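Local coordinates for protein aminoglycoside N(3)-acetyltransferase (PDB 7LAP) that is an aminoglycoside 3-N-acetyltransferase of the antibiotic N-acetyltransferase family, probably acetylating the 3-amino group of aminoglycoside antibiotics and so conferring resistance, at residues 192-197 / 229-234; 158-163 / 222-227; 34-39 / 268-273; 25-30 / 261-266. All coordinates share one frame; numbering follows the deposited sequence.

Followed from the N terminus, the chain lays down the first halves of interaction 4 (25-30) and interaction 3 (34-39) on and just after helix 24-34. Both are closed only more than 220 residues later, by strands 259-263 and 266-272, and the two loops cross. Interactions 2 and 1 lie wholly within these long loops and also cross: 158-163 meets 222-227, and 192-197 meets 229-234. Interactions 3 and 4 tie helix 24-34 and the residues after it to the last two strands at one side of the main sheet. Interactions 1 and 2, touching through the H192-H161 hydrogen bond, join helix 189-196 and the loop before helix 166-172 to strand 216-225 and its continuation.

Interaction 1 of 4, residues 192-197 / 229-234; sequences HAEALA and HGAFDY
E194 and Y234 show how one carboxylate oxygen can hold a loop against a helix. The plane of the carboxylate lies only 17° from that of the tyrosine ring, and OE2 sits at the ring's edge, close to its plane. The hydroxyl Y234 OH donates to E194 OE2 at 2.5 Å, meeting the anti lone pair of that oxygen. A second donor comes from a different direction: the amide A231 N meets E194 OE2 at 2.9 Å from well above the carboxylate plane, in a nearly straight bond (173° at the hydrogen). E194 CG, anti to the carbonyl carbon (chi1 -72°), passes 3.4 Å from Y234 OH, and the chain runs on extended to the carboxylate. The methyl A231 CB fills in beside the stem, 3.6 Å from E194 CB.

F232 reaches toward the end of the helix, where A197 leaves helical geometry. Its CZ approaches A197 CB at 4.2 Å, while A197 O lies at the ring edge, 3.9 Å from F232 CZ. Within the loop, F232 CB stands over one face of the Y234 ring and Y234 OH lies at the edge of the F232 ring, the two aromatic residues packing against each other. I284 and L288 of helix 273-289 pack on F232 as well, and K202 binds the carbonyl oxygens of E194 and A197 through NZ.

The chemistry is that of a buried acid with both oxygens engaged. Two donors from the loop fix the rotation of the carboxylate through OE2, and H191 ND1 hydrogen-bonds to OE1, so E194 couples a histidine of its own helix to the loop after strand 216-225.

Interaction 2 of 4, residues 158-163 / 222-227; sequences DDPHGP and FRDIDS
D158 touches the strand 222-225 through one carboxylate oxygen: R223 N donates to D158 OD1 at 2.7 Å, arriving nearly along the C-O axis, while D158 OD2 forms a salt bridge with R220. One residue on, D159 N returns a bond to R223 O (2.9 Å), so the N-H and the C=O of R223 are both engaged, one by a side chain and the other by a backbone amide. The D159 side chain turns instead to a water, which it accepts from through OD1. P160 follows in the type I turn from D159 to G162, its ring slanting across the D224 side chain with P160 CD 3.3 Å from D224 OD1.

H161 then closes the contact. Its ND1 donates to D224 OD1 at 3.1 Å, on the syn side of the carboxylate. Ring and carboxylate are nearly coplanar, 19° apart. S227 CB lies 3.9 Å from H161 CE1.

The water ties these pieces together: it accepts from H161 N and donates to both D159 OD1 and D224 OD1, oxygens 4.7 Å apart. It probably eases the closeness of two carboxylates, while D224, through a His-carboxylate hydrogen bond, helps to orient the H161 ring.

Interaction 3 of 4, residues 34-39 / 268-273; sequences LGLVPG and SRLFDA
L270 points toward the turn that follows helix 24-34, and its first torsion (chi1 180°) sets CG anti to the backbone N. L34 answers with an unusual first torsion, chi1 -102°, away from the staggered positions, and the two leucines cross at a slant. L34 CD1 lies 4.0 Å from L270 CB and 4.1 Å from S268 CB, bridging two residues that point the same way from the strand.

The branch L270 CD2 meets mainly backbone. It rests 3.5 Å from L36 N and 3.6 Å from L34 O, tucked beside the peptide units around G35. That glycine, at phi 121°, ends the helix in a Schellman motif, and the peptides on either side of it lie against the leucine. L36 CB adds a looser contact, 4.3 Å from L270 CD2, and its side chain carries on to L65, V68 and V69 of helix 58-69.

L178 on strand 176-180 touches both L34 and L270. From the other side of strand 266-272, F271 packs on helix 244-254. A central sheet covered by helices on both faces is characteristic of a three-layered alpha/beta fold, here with the Schellman end of helix 24-34 packed on a leucine of strand 266-272.

Interaction 4 of 4, residues 25-30 / 261-266; sequences DRIRHD and GFVGAA
With D30 and V263 nearest, helix 25-30 runs almost antiparallel to strand 261-263, at 164° between directions and 8.2 Å between axes, just where the strand enters a type II' turn from V263 to A266. D30 carries the contact. The amide of G264, which holds the second position of the turn with positive phi, donates from its N to the anti lone pair of D30 OD2 at 2.9 Å. R26 NE reaches D30 OD2 on its syn side but well out of the carboxylate plane, at 2.8 Å, in a salt bridge one helical turn back. The arginine chain bends at chi2 (-99°, placing CD), and its guanidinium lies beside the turn, with G264 CA over one face, 3.7 Å above the plane and offset toward the rim.

A water takes a hydrogen bond from R26 NH2 and donates to D30 OD2 and G264 O. The other carboxylate oxygen, D30 OD1, accepts from H29 ND1 at 3.0 Å. A second water joins D30 O to F262 O. Beneath this polar rim, I27 CG2 meets V263 CG1 at 3.8 Å, the side chains crossing at about a right angle.

I27 also packs on T60 and A64 of helix 58-69, and A265 pairs through its backbone with I51. Helix 24-34 thus lies against strand 259-263, outermost in the main sheet within this chain, and its hairpin to strand 266-272.

Interaction 1 of 4, residues 192-197 / 229-234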
loop_
_atom_site.group_PDB
_atom_site.type_symbol
_atom_site.label_atom_id
_atom_site.label_comp_id
_atom_site.label_asym_id
_atom_site.label_seq_id
_atom_site.Cartn_x
_atom_site.Cartn_y
_atom_site.Cartn_z
ATOM N N HIS B 192 21.513 9.642 10.771
ATOM C CA HIS B 192 22.431 10.723 10.419
ATOM C C HIS B 192 23.388 11.004 11.564
ATOM O O HIS B 192 24.582 11.257 11.338
ATOM C CB HIS B 192 21.636 11.987 10.041
ATOM C CG HIS B 192 22.482 13.164 9.661
ATOM N ND1 HIS B 192 23.460 13.099 8.691
ATOM C CD2 HIS B 192 22.496 14.440 10.117
ATOM C CE1 HIS B 192 24.034 14.285 8.557
ATOM N NE2 HIS B 192 23.480 15.114 9.421
ATOM N N ALA B 193 22.894 10.937 12.804
ATOM C CA ALA B 193 23.788 11.034 13.958
ATOM C C ALA B 193 24.832 9.918 13.949
ATOM O O ALA B 193 26.022 10.166 14.178
ATOM C CB ALA B 193 22.987 11.006 15.267
ATOM N N GLU B 194 24.403 8.674 13.719
ATOM C CA GLU B 194 25.365 7.574 13.626
ATOM C C GLU B 194 26.398 7.834 12.535
ATOM O O GLU B 194 27.592 7.560 12.717
ATOM C CB GLU B 194 24.639 6.257 13.360
ATOM C CG GLU B 194 23.871 5.724 14.551
ATOM C CD GLU B 194 23.135 4.422 14.241
ATOM O OE1 GLU B 194 22.458 4.329 13.181
ATOM O OE2 GLU B 194 23.243 3.485 15.065
ATOM N N ALA B 195 25.963 8.382 11.398
ATOM C CA ALA B 195 26.899 8.629 10.304
ATOM C C ALA B 195 27.947 9.676 10.675
ATOM O O ALA B 195 29.098 9.571 10.243
ATOM C CB ALA B 195 26.140 9.048 9.049
ATOM N N LEU B 196 27.579 10.675 11.482
ATOM C CA LEU B 196 28.514 11.716 11.908
ATOM C C LEU B 196 29.355 11.323 13.119
ATOM O O LEU B 196 30.445 11.884 13.312
ATOM C CB LEU B 196 27.763 13.006 12.269
ATOM C CG LEU B 196 26.885 13.672 11.219
ATOM C CD1 LEU B 196 26.153 14.873 11.823
ATOM C CD2 LEU B 196 27.719 14.085 10.006
ATOM N N ALA B 197 28.872 10.398 13.948
ATOM C CA ALA B 197 29.499 10.158 15.240
ATOM C C ALA B 197 30.833 9.448 15.079
ATOM O O ALA B 197 30.969 8.521 14.271
ATOM C CB ALA B 197 28.580 9.339 16.145
ATOM N N HIS B 229 21.317 -3.143 12.363
ATOM C CA HIS B 229 21.724 -3.612 13.680
ATOM C C HIS B 229 22.486 -2.555 14.466
ATOM O O HIS B 229 23.160 -2.884 15.447
ATOM C CB HIS B 229 22.582 -4.870 13.552
ATOM C CG HIS B 229 22.094 -5.821 12.513
ATOM N ND1 HIS B 229 22.917 -6.360 11.550
ATOM C CD2 HIS B 229 20.858 -6.323 12.279
ATOM C CE1 HIS B 229 22.212 -7.161 10.769
ATOM N NE2 HIS B 229 20.959 -7.156 11.190
ATOM N N GLY B 230 22.427 -1.302 14.041
ATOM C CA GLY B 230 23.116 -0.258 14.769
ATOM C C GLY B 230 24.518 -0.031 14.257
ATOM O O GLY B 230 25.247 -0.984 13.954
ATOM N N ALA B 231 24.907 1.236 14.148
ATOM C CA ALA B 231 26.238 1.553 13.648
ATOM C C ALA B 231 27.334 1.269 14.669
ATOM O O ALA B 231 28.522 1.322 14.327
ATOM C CB ALA B 231 26.270 3.017 13.208
ATOM N N PHE B 232 26.978 0.962 15.909
ATOM C CA PHE B 232 27.961 0.598 16.918
ATOM C C PHE B 232 27.428 -0.584 17.701
ATOM O O PHE B 232 26.274 -0.993 17.541
ATOM C CB PHE B 232 28.260 1.761 17.870
ATOM C CG PHE B 232 28.722 3.002 17.176
ATOM C CD1 PHE B 232 27.806 3.905 16.666
ATOM C CD2 PHE B 232 30.071 3.261 17.021
ATOM C CE1 PHE B 232 28.228 5.044 16.004
ATOM C CE2 PHE B 232 30.495 4.401 16.364
ATOM C CZ PHE B 232 29.576 5.288 15.857
ATOM N N ASP B 233 28.266 -1.139 18.559
ATOM C CA ASP B 233 27.749 -2.011 19.598
ATOM C C ASP B 233 27.372 -1.114 20.766
ATOM O O ASP B 233 28.243 -0.525 21.417
ATOM C CB ASP B 233 28.741 -3.090 20.018
ATOM C CG ASP B 233 28.112 -4.084 20.967
ATOM O OD1 ASP B 233 26.989 -3.816 21.444
ATOM O OD2 ASP B 233 28.712 -5.147 21.215
ATOM N N TYR B 234 26.078 -1.002 21.010
ATOM C CA TYR B 234 25.546 -0.255 22.135
ATOM C C TYR B 234 25.396 -1.103 23.395
ATOM O O TYR B 234 24.670 -0.701 24.309
ATOM C CB TYR B 234 24.204 0.334 21.744
ATOM C CG TYR B 234 24.240 1.270 20.563
ATOM C CD1 TYR B 234 24.657 2.582 20.714
ATOM C CD2 TYR B 234 23.824 0.852 19.306
ATOM C CE1 TYR B 234 24.664 3.450 19.648
ATOM C CE2 TYR B 234 23.815 1.711 18.238
ATOM C CZ TYR B 234 24.240 3.012 18.410
ATOM O OH TYR B 234 24.243 3.886 17.342
#

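Interaction 2 of 4, residues 158-163 / 222-227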
loop_
_atom_site.group_PDB
_atom_site.type_symbol
_atom_site.label_atom_id
_atom_site.label_comp_id
_atom_site.label_asym_id
_atom_site.label_seq_id
_atom_site.Cartn_x
_atom_site.Cartn_y
_atom_site.Cartn_z
ATOM N N ASP B 158 26.585 6.416 -1.785
ATOM C CA ASP B 158 27.321 5.901 -0.639
ATOM C C ASP B 158 27.227 6.883 0.514
ATOM O O ASP B 158 27.020 8.078 0.311
ATOM C CB ASP B 158 28.789 5.670 -0.997
ATOM C CG ASP B 158 28.956 4.578 -2.028
ATOM O OD1 ASP B 158 28.665 3.422 -1.683
ATOM O OD2 ASP B 158 29.393 4.864 -3.164
ATOM N N ASP B 159 27.416 6.368 1.732
ATOM C CA ASP B 159 27.122 7.146 2.931
ATOM C C ASP B 159 25.798 7.903 2.761
ATOM O O ASP B 159 25.761 9.132 2.896
ATOM C CB ASP B 159 28.275 8.109 3.243
ATOM C CG ASP B 159 28.360 8.467 4.740
ATOM O OD1 ASP B 159 27.873 7.675 5.585
ATOM O OD2 ASP B 159 28.916 9.542 5.075
ATOM N N PRO B 160 24.695 7.221 2.445
ATOM C CA PRO B 160 23.435 7.942 2.199
ATOM C C PRO B 160 22.777 8.547 3.446
ATOM O O PRO B 160 21.727 9.191 3.310
ATOM C CB PRO B 160 22.533 6.861 1.592
ATOM C CG PRO B 160 22.994 5.587 2.290
ATOM C CD PRO B 160 24.512 5.754 2.452
ATOM N N HIS B 161 23.311 8.351 4.651
ATOM C CA HIS B 161 22.838 9.072 5.834
ATOM C C HIS B 161 23.795 10.174 6.256
ATOM O O HIS B 161 23.614 10.755 7.335
ATOM C CB HIS B 161 22.637 8.126 7.027
ATOM C CG HIS B 161 21.602 7.080 6.796
ATOM N ND1 HIS B 161 21.924 5.786 6.447
ATOM C CD2 HIS B 161 20.251 7.129 6.876
ATOM C CE1 HIS B 161 20.813 5.080 6.327
ATOM N NE2 HIS B 161 19.785 5.870 6.587
ATOM N N GLY B 162 24.821 10.458 5.459
ATOM C CA GLY B 162 25.898 11.293 5.914
ATOM C C GLY B 162 25.803 12.740 5.478
ATOM O O GLY B 162 24.723 13.285 5.214
ATOM N N PRO B 163 26.979 13.338 5.301
ATOM C CA PRO B 163 27.168 14.761 5.052
ATOM C C PRO B 163 26.405 15.277 3.863
ATOM O O PRO B 163 25.959 16.422 3.940
ATOM C CB PRO B 163 28.674 14.872 4.789
ATOM C CG PRO B 163 29.267 13.715 5.512
ATOM C CD PRO B 163 28.260 12.613 5.367
ATOM N N PHE B 222 26.941 -0.482 -2.816
ATOM C CA PHE B 222 26.664 0.621 -1.914
ATOM C C PHE B 222 27.354 0.390 -0.584
ATOM O O PHE B 222 27.427 -0.746 -0.098
ATOM C CB PHE B 222 25.155 0.776 -1.655
ATOM C CG PHE B 222 24.376 1.097 -2.882
ATOM C CD1 PHE B 222 23.903 0.077 -3.699
ATOM C CD2 PHE B 222 24.163 2.424 -3.255
ATOM C CE1 PHE B 222 23.190 0.368 -4.854
ATOM C CE2 PHE B 222 23.445 2.727 -4.408
ATOM C CZ PHE B 222 22.956 1.694 -5.217
ATOM N N ARG B 223 27.829 1.476 0.012
ATOM C CA ARG B 223 28.379 1.447 1.356
ATOM C C ARG B 223 27.571 2.385 2.231
ATOM O O ARG B 223 27.226 3.486 1.800
ATOM C CB ARG B 223 29.852 1.860 1.362
ATOM C CG ARG B 223 30.462 1.845 2.747
ATOM C CD ARG B 223 31.897 2.265 2.693
ATOM N NE ARG B 223 32.376 2.809 3.962
ATOM C CZ ARG B 223 33.012 2.098 4.891
ATOM N NH1 ARG B 223 33.243 0.797 4.709
ATOM N NH2 ARG B 223 33.430 2.696 6.000
ATOM N N ASP B 224 27.291 1.954 3.461
ATOM C CA ASP B 224 26.470 2.703 4.407
ATOM C C ASP B 224 26.900 2.282 5.807
ATOM O O ASP B 224 27.618 1.297 5.980
ATOM C CB ASP B 224 24.966 2.434 4.160
ATOM C CG ASP B 224 24.029 3.361 4.975
ATOM O OD1 ASP B 224 24.478 4.430 5.456
ATOM O OD2 ASP B 224 22.826 3.037 5.103
ATOM N N ILE B 225 26.480 3.046 6.820
ATOM C CA ILE B 225 26.518 2.485 8.174
ATOM C C ILE B 225 25.469 1.378 8.287
ATOM O O ILE B 225 24.514 1.295 7.508
ATOM C CB ILE B 225 26.300 3.557 9.252
ATOM C CG1 ILE B 225 24.999 4.308 8.971
ATOM C CG2 ILE B 225 27.469 4.515 9.312
ATOM C CD1 ILE B 225 24.091 4.471 10.199
ATOM N N ASP B 226 25.664 0.503 9.266
ATOM C CA ASP B 226 24.755 -0.618 9.479
ATOM C C ASP B 226 23.481 -0.073 10.115
ATOM O O ASP B 226 23.325 -0.028 11.336
ATOM C CB ASP B 226 25.421 -1.681 10.350
ATOM C CG ASP B 226 24.563 -2.915 10.527
ATOM O OD1 ASP B 226 23.328 -2.842 10.344
ATOM O OD2 ASP B 226 25.131 -3.972 10.851
ATOM N N SER B 227 22.553 0.364 9.268
ATOM C CA SER B 227 21.336 0.980 9.771
ATOM C C SER B 227 20.287 -0.043 10.148
ATOM O O SER B 227 19.122 0.323 10.337
ATOM C CB SER B 227 20.758 1.959 8.741
ATOM O OG SER B 227 20.126 1.279 7.659
HETATM O O HOH W 1 25.425 6.982 5.801
#

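Interaction 3 of 4, residues 34-39 / 268-273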
loop_
_atom_site.group_PDB
_atom_site.type_symbol
_atom_site.label_atom_id
_atom_site.label_comp_id
_atom_site.label_asym_id
_atom_site.label_seq_id
_atom_site.Cartn_x
_atom_site.Cartn_y
_atom_site.Cartn_z
ATOM N N LEU B 34 1.015 21.315 19.297
ATOM C CA LEU B 34 2.316 20.710 19.552
ATOM C C LEU B 34 3.472 21.664 19.268
ATOM O O LEU B 34 4.591 21.435 19.744
ATOM C CB LEU B 34 2.505 19.497 18.642
ATOM C CG LEU B 34 2.352 18.055 19.056
ATOM C CD1 LEU B 34 3.027 17.253 17.954
ATOM C CD2 LEU B 34 2.977 17.807 20.405
ATOM N N GLY B 35 3.257 22.670 18.415
ATOM C CA GLY B 35 4.302 23.638 18.068
ATOM C C GLY B 35 4.623 23.676 16.588
ATOM O O GLY B 35 5.532 24.406 16.180
ATOM N N LEU B 36 3.938 22.919 15.744
ATOM C CA LEU B 36 4.191 23.004 14.312
ATOM C C LEU B 36 3.640 24.332 13.780
ATOM O O LEU B 36 2.552 24.762 14.188
ATOM C CB LEU B 36 3.536 21.794 13.634
ATOM C CG LEU B 36 4.098 21.259 12.324
ATOM C CD1 LEU B 36 5.631 21.100 12.337
ATOM C CD2 LEU B 36 3.395 19.911 12.012
ATOM N N VAL B 37 4.393 25.002 12.891
ATOM C CA VAL B 37 4.024 26.360 12.482
ATOM C C VAL B 37 4.157 26.503 10.966
ATOM O O VAL B 37 4.837 25.706 10.296
ATOM C CB VAL B 37 4.889 27.438 13.192
ATOM C CG1 VAL B 37 4.616 27.491 14.702
ATOM C CG2 VAL B 37 6.405 27.344 12.815
ATOM N N PRO B 38 3.537 27.552 10.395
ATOM C CA PRO B 38 3.689 27.808 8.965
ATOM C C PRO B 38 5.154 27.909 8.566
ATOM O O PRO B 38 5.970 28.524 9.253
ATOM C CB PRO B 38 2.962 29.143 8.775
ATOM C CG PRO B 38 1.910 29.131 9.851
ATOM C CD PRO B 38 2.539 28.462 11.010
ATOM N N GLY B 39 5.486 27.298 7.441
ATOM C CA GLY B 39 6.832 27.365 6.946
ATOM C C GLY B 39 7.733 26.247 7.413
ATOM O O GLY B 39 8.839 26.126 6.885
ATOM N N SER B 268 2.329 11.931 20.845
ATOM C CA SER B 268 3.107 12.535 19.766
ATOM C C SER B 268 4.247 13.366 20.324
ATOM O O SER B 268 4.151 13.901 21.428
ATOM C CB SER B 268 2.212 13.382 18.875
ATOM O OG SER B 268 1.242 12.496 18.312
ATOM N N ARG B 269 5.325 13.472 19.552
ATOM C CA ARG B 269 6.498 14.220 19.978
ATOM C C ARG B 269 7.059 15.007 18.811
ATOM O O ARG B 269 7.242 14.462 17.722
ATOM C CB ARG B 269 7.613 13.306 20.524
ATOM C CG ARG B 269 7.302 12.718 21.898
ATOM C CD ARG B 269 6.991 11.259 21.754
ATOM N NE ARG B 269 7.126 10.533 23.030
ATOM C CZ ARG B 269 7.001 9.215 23.130
ATOM N NH1 ARG B 269 6.769 8.501 22.026
ATOM N NH2 ARG B 269 7.115 8.620 24.312
ATOM N N LEU B 270 7.384 16.264 19.064
ATOM C CA LEU B 270 7.877 17.172 18.038
ATOM C C LEU B 270 9.224 17.715 18.483
ATOM O O LEU B 270 9.335 18.287 19.574
ATOM C CB LEU B 270 6.882 18.313 17.799
ATOM C CG LEU B 270 7.325 19.325 16.727
ATOM C CD1 LEU B 270 7.438 18.604 15.372
ATOM C CD2 LEU B 270 6.300 20.471 16.676
ATOM N N PHE B 271 10.240 17.523 17.640
ATOM C CA PHE B 271 11.626 17.896 17.897
ATOM C C PHE B 271 12.140 18.840 16.822
ATOM O O PHE B 271 11.820 18.679 15.642
ATOM C CB PHE B 271 12.571 16.671 17.867
ATOM C CG PHE B 271 12.167 15.554 18.790
ATOM C CD1 PHE B 271 11.211 14.612 18.399
ATOM C CD2 PHE B 271 12.774 15.426 20.039
ATOM C CE1 PHE B 271 10.851 13.549 19.249
ATOM C CE2 PHE B 271 12.413 14.379 20.901
ATOM C CZ PHE B 271 11.446 13.439 20.501
ATOM N N ASP B 272 13.038 19.749 17.206
ATOM C CA ASP B 272 13.852 20.430 16.205
ATOM C C ASP B 272 15.003 19.506 15.794
ATOM O O ASP B 272 15.698 18.942 16.655
ATOM C CB ASP B 272 14.378 21.766 16.745
ATOM C CG ASP B 272 13.258 22.755 17.089
ATOM O OD1 ASP B 272 12.230 22.786 16.381
ATOM O OD2 ASP B 272 13.397 23.507 18.077
ATOM N N ALA B 273 15.213 19.362 14.473
ATOM C CA ALA B 273 16.154 18.364 13.959
ATOM C C ALA B 273 17.600 18.691 14.318
ATOM O O ALA B 273 18.377 17.782 14.624
ATOM C CB ALA B 273 16.029 18.232 12.441
#

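Interaction 4 of 4, residues 25-30 / 261-266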
loop_
_atom_site.group_PDB
_atom_site.type_symbol
_atom_site.label_atom_id
_atom_site.label_comp_id
_atom_site.label_asym_id
_atom_site.label_seq_id
_atom_site.Cartn_x
_atom_site.Cartn_y
_atom_site.Cartn_z
ATOM N N ASP B 25 -9.565 18.956 10.419
ATOM C CA ASP B 25 -9.371 20.190 11.178
ATOM C C ASP B 25 -8.976 19.931 12.633
ATOM O O ASP B 25 -8.287 20.752 13.251
ATOM C CB ASP B 25 -10.619 21.056 11.147
ATOM C CG ASP B 25 -10.412 22.335 11.914
ATOM O OD1 ASP B 25 -9.607 23.171 11.440
ATOM O OD2 ASP B 25 -11.007 22.490 13.006
ATOM N N ARG B 26 -9.373 18.799 13.194
ATOM C CA ARG B 26 -8.987 18.513 14.564
ATOM C C ARG B 26 -7.518 18.132 14.648
ATOM O O ARG B 26 -6.816 18.523 15.588
ATOM C CB ARG B 26 -9.865 17.400 15.137
ATOM C CG ARG B 26 -9.604 17.161 16.612
ATOM C CD ARG B 26 -8.705 15.999 16.754
ATOM N NE ARG B 26 -8.416 15.698 18.153
ATOM C CZ ARG B 26 -9.218 14.994 18.943
ATOM N NH1 ARG B 26 -10.382 14.551 18.492
ATOM N NH2 ARG B 26 -8.851 14.750 20.172
ATOM N N ILE B 27 -7.049 17.330 13.696
ATOM C CA ILE B 27 -5.633 17.031 13.601
ATOM C C ILE B 27 -4.824 18.315 13.407
ATOM O O ILE B 27 -3.786 18.509 14.049
ATOM C CB ILE B 27 -5.390 16.028 12.466
ATOM C CG1 ILE B 27 -6.111 14.704 12.794
ATOM C CG2 ILE B 27 -3.936 15.782 12.357
ATOM C CD1 ILE B 27 -6.017 13.647 11.632
ATOM N N ARG B 28 -5.287 19.201 12.524
ATOM C CA ARG B 28 -4.587 20.461 12.311
ATOM C C ARG B 28 -4.463 21.221 13.618
ATOM O O ARG B 28 -3.389 21.733 13.962
ATOM C CB ARG B 28 -5.322 21.317 11.270
ATOM C CG ARG B 28 -4.650 22.709 11.056
ATOM C CD ARG B 28 -5.617 23.831 10.745
ATOM N NE ARG B 28 -6.829 23.771 11.571
ATOM C CZ ARG B 28 -6.930 24.188 12.843
ATOM N NH1 ARG B 28 -5.881 24.722 13.480
ATOM N NH2 ARG B 28 -8.102 24.082 13.481
ATOM N N HIS B 29 -5.562 21.293 14.367
ATOM C CA HIS B 29 -5.546 21.962 15.668
ATOM C C HIS B 29 -4.549 21.305 16.628
ATOM O O HIS B 29 -3.737 21.999 17.266
ATOM C CB HIS B 29 -6.948 21.957 16.253
ATOM C CG HIS B 29 -6.989 22.322 17.699
ATOM N ND1 HIS B 29 -6.755 21.408 18.699
ATOM C CD2 HIS B 29 -7.215 23.509 18.310
ATOM C CE1 HIS B 29 -6.853 22.010 19.873
ATOM N NE2 HIS B 29 -7.133 23.287 19.661
ATOM N N ASP B 30 -4.540 19.969 16.690
ATOM C CA ASP B 30 -3.630 19.288 17.608
ATOM C C ASP B 30 -2.169 19.450 17.188
ATOM O O ASP B 30 -1.283 19.497 18.052
ATOM C CB ASP B 30 -3.961 17.801 17.709
ATOM C CG ASP B 30 -5.293 17.541 18.416
ATOM O OD1 ASP B 30 -5.947 18.512 18.868
ATOM O OD2 ASP B 30 -5.677 16.356 18.519
ATOM N N GLY B 261 2.914 15.718 23.242
ATOM C CA GLY B 261 1.497 15.967 23.419
ATOM C C GLY B 261 0.668 14.921 22.720
ATOM O O GLY B 261 1.107 13.776 22.577
ATOM N N PHE B 262 -0.531 15.285 22.265
ATOM C CA PHE B 262 -1.442 14.291 21.728
ATOM C C PHE B 262 -2.045 14.822 20.450
ATOM O O PHE B 262 -2.295 16.029 20.320
ATOM C CB PHE B 262 -2.500 13.886 22.767
ATOM C CG PHE B 262 -1.881 13.196 23.952
ATOM C CD1 PHE B 262 -1.374 13.940 25.009
ATOM C CD2 PHE B 262 -1.737 11.819 23.972
ATOM C CE1 PHE B 262 -0.725 13.331 26.080
ATOM C CE2 PHE B 262 -1.116 11.207 25.034
ATOM C CZ PHE B 262 -0.609 11.962 26.096
ATOM N N VAL B 263 -2.145 13.937 19.466
ATOM C CA VAL B 263 -2.782 14.241 18.192
ATOM C C VAL B 263 -3.826 13.157 18.011
ATOM O O VAL B 263 -3.475 11.978 17.841
ATOM C CB VAL B 263 -1.789 14.270 17.032
ATOM C CG1 VAL B 263 -2.515 14.552 15.650
ATOM C CG2 VAL B 263 -0.733 15.342 17.272
ATOM N N GLY B 264 -5.101 13.529 18.128
ATOM C CA GLY B 264 -6.114 12.487 18.314
ATOM C C GLY B 264 -5.809 11.742 19.598
ATOM O O GLY B 264 -5.438 12.358 20.597
ATOM N N ALA B 265 -5.872 10.400 19.577
ATOM C CA ALA B 265 -5.432 9.643 20.748
ATOM C C ALA B 265 -3.948 9.225 20.694
ATOM O O ALA B 265 -3.526 8.375 21.479
ATOM C CB ALA B 265 -6.312 8.407 20.931
ATOM N N ALA B 266 -3.163 9.772 19.780
ATOM C CA ALA B 266 -1.788 9.317 19.543
ATOM C C ALA B 266 -0.829 10.168 20.364
ATOM O O ALA B 266 -0.799 11.401 20.210
ATOM C CB ALA B 266 -1.412 9.432 18.062
HETATM O O HOH W 2 -6.210 15.239 20.645
HETATM O O HOH W 3 -1.842 18.585 20.621
#